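Putative transcription protein (PDB 4GCV) probably binds DNA through an HxlR-like helix-turn-helix domain and is a putative oxidative-stress-sensing transcriptional regulator. Local coordinates at residues S16-E22 / F96-G100. The protein carries 2 engineered substitutions. Numbering follows the deposited sequence.
Sequences SLERVGE and FVAWG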
loop_
_atom_site.group_PDB
_atom_site.type_symbol
_atom_site.label_atom_id
_atom_site.label_comp_id
_atom_site.label_asym_id
_atom_site.label_seq_id
_atom_site.Cartn_x
_atom_site.Cartn_y
_atom_site.Cartn_z
ATOM N N SER B 16 1.248 5.094 -13.047
ATOM C CA SER B 16 1.984 4.233 -12.117
ATOM C C SER B 16 1.053 3.447 -11.201
ATOM O O SER B 16 1.290 2.277 -10.948
ATOM C CB SER B 16 2.906 5.042 -11.214
ATOM O OG SER B 16 3.977 5.583 -11.937
ATOM N N LEU B 17 0.019 4.111 -10.699
ATOM C CA LEU B 17 -0.871 3.517 -9.747
ATOM C C LEU B 17 -1.782 2.520 -10.443
ATOM O O LEU B 17 -2.118 1.497 -9.863
ATOM C CB LEU B 17 -1.651 4.576 -8.946
ATOM C CG LEU B 17 -0.833 5.422 -7.924
ATOM C CD1 LEU B 17 -1.703 6.543 -7.269
ATOM C CD2 LEU B 17 -0.160 4.571 -6.836
ATOM N N GLU B 18 -2.156 2.789 -11.685
ATOM C CA GLU B 18 -2.925 1.782 -12.468
ATOM C C GLU B 18 -2.085 0.565 -12.749
ATOM O O GLU B 18 -2.560 -0.555 -12.658
ATOM C CB GLU B 18 -3.489 2.364 -13.763
ATOM C CG GLU B 18 -4.676 3.324 -13.525
ATOM C CD GLU B 18 -5.069 4.095 -14.779
ATOM O OE1 GLU B 18 -4.175 4.474 -15.594
ATOM O OE2 GLU B 18 -6.286 4.334 -14.944
ATOM N N ARG B 19 -0.809 0.804 -13.030
ATOM C CA ARG B 19 0.126 -0.256 -13.369
ATOM C C ARG B 19 0.315 -1.205 -12.181
ATOM O O ARG B 19 0.624 -2.376 -12.335
ATOM C CB ARG B 19 1.449 0.372 -13.795
ATOM C CG ARG B 19 2.399 -0.567 -14.460
ATOM C CD ARG B 19 3.371 0.146 -15.363
ATOM N NE ARG B 19 4.316 -0.834 -15.891
ATOM C CZ ARG B 19 5.640 -0.741 -15.794
ATOM N NH1 ARG B 19 6.207 0.306 -15.184
ATOM N NH2 ARG B 19 6.402 -1.694 -16.319
ATOM N N VAL B 20 0.069 -0.687 -10.982
ATOM C CA VAL B 20 0.317 -1.431 -9.778
ATOM C C VAL B 20 -1.041 -1.895 -9.227
ATOM O O VAL B 20 -1.113 -2.577 -8.210
ATOM C CB VAL B 20 1.181 -0.544 -8.826
ATOM C CG1 VAL B 20 0.329 0.298 -7.874
ATOM C CG2 VAL B 20 2.267 -1.352 -8.115
ATOM N N GLY B 21 -2.127 -1.549 -9.920
ATOM C CA GLY B 21 -3.480 -2.063 -9.569
ATOM C C GLY B 21 -4.221 -1.394 -8.412
ATOM O O GLY B 21 -5.202 -1.965 -7.920
ATOM N N GLU B 22 -3.822 -0.173 -8.012
ATOM C CA GLU B 22 -4.468 0.551 -6.893
ATOM C C GLU B 22 -5.183 1.876 -7.161
ATOM O O GLU B 22 -5.717 2.470 -6.236
ATOM C CB GLU B 22 -3.425 0.907 -5.819
ATOM C CG GLU B 22 -2.760 -0.281 -5.220
ATOM C CD GLU B 22 -3.705 -1.127 -4.378
ATOM O OE1 GLU B 22 -4.691 -0.619 -3.764
ATOM O OE2 GLU B 22 -3.414 -2.314 -4.352
ATOM N N PHE B 96 0.717 4.867 -1.049
ATOM C CA PHE B 96 0.790 4.645 -2.491
ATOM C C PHE B 96 0.993 5.979 -3.172
ATOM O O PHE B 96 1.701 6.047 -4.172
ATOM C CB PHE B 96 -0.476 3.995 -3.069
ATOM C CG PHE B 96 -0.434 2.469 -3.077
ATOM C CD1 PHE B 96 0.243 1.787 -4.071
ATOM C CD2 PHE B 96 -1.047 1.727 -2.054
ATOM C CE1 PHE B 96 0.293 0.378 -4.066
ATOM C CE2 PHE B 96 -0.972 0.327 -2.056
ATOM C CZ PHE B 96 -0.324 -0.333 -3.059
ATOM N N VAL B 97 0.364 7.047 -2.656
ATOM C CA VAL B 97 0.606 8.300 -3.302
ATOM C C VAL B 97 2.001 8.899 -3.137
ATOM O O VAL B 97 2.521 9.404 -4.098
ATOM C CB VAL B 97 -0.583 9.325 -3.298
ATOM C CG1 VAL B 97 -1.937 8.763 -2.843
ATOM C CG2 VAL B 97 -0.222 10.684 -2.840
ATOM N N ALA B 98 2.604 8.747 -1.951
ATOM C CA ALA B 98 3.934 9.197 -1.667
ATOM C C ALA B 98 4.877 8.404 -2.585
ATOM O O ALA B 98 5.793 8.980 -3.185
ATOM C CB ALA B 98 4.307 9.006 -0.161
ATOM N N TRP B 99 4.621 7.108 -2.715
ATOM C CA TRP B 99 5.316 6.266 -3.678
ATOM C C TRP B 99 5.227 6.765 -5.135
ATOM O O TRP B 99 6.255 6.875 -5.786
ATOM C CB TRP B 99 4.794 4.845 -3.625
ATOM C CG TRP B 99 5.394 3.992 -4.664
ATOM C CD1 TRP B 99 6.651 3.444 -4.658
ATOM C CD2 TRP B 99 4.778 3.588 -5.884
ATOM N NE1 TRP B 99 6.846 2.710 -5.822
ATOM C CE2 TRP B 99 5.702 2.784 -6.582
ATOM C CE3 TRP B 99 3.504 3.801 -6.450
ATOM C CZ2 TRP B 99 5.404 2.198 -7.818
ATOM C CZ3 TRP B 99 3.224 3.221 -7.686
ATOM C CH2 TRP B 99 4.173 2.434 -8.349
ATOM N N GLY B 100 4.013 7.015 -5.619
ATOM C CA GLY B 100 3.751 7.485 -6.966
ATOM C C GLY B 100 4.399 8.843 -7.219
ATOM O O GLY B 100 4.891 9.101 -8.296
HETATM O O HOH W 1 4.994 7.198 -10.369
#
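Phe96 lays one face of its ring against the CG of Glu22, just beyond the end of helix 12-19. This CH-pi contact, 3.5 Å from Glu22 CG to the ring centroid, uses the glutamate's aliphatic stem, while its carboxylate oxygens hydrogen-bond to glycerols, probably from the crystallisation liquor. Leu17 fills the corner between Phe96 and Trp99; its long apolar side chain carries one methyl, CD2, to 3.8 Å from Phe96 CB and 3.7 Å from Trp99 CZ3. The compact CG1 methyl of Val20 touches Phe96 CE1 (3.8 Å) and Trp99 CZ3 (4.1 Å). Trp99's large flat indole can meet Leu17 at its edge while NE1 reaches the second subunit. The backbones come nearest at Gly100, whose CA is 6.3 Å from Ser16 CA; a water lies 2.5 Å from Ser16 OG and donates to Gly100 O at 2.8 Å. Gly21, whose positive phi favours glycine, ends the first helix in a Schellman motif (Glu22 N to Leu17 O, 3.0 Å), bringing Glu22 over the ring. Helix 12-19 thus joins the C-terminal part of helix 84-101. Ile26 of helix 23-33 packs against Leu17 and Phe96, while Lys85 of the second subunit hydrogen-bonds to Ser16 OG through NZ and Trp99 NE1 through O, placing this helix pair at the dimer interface.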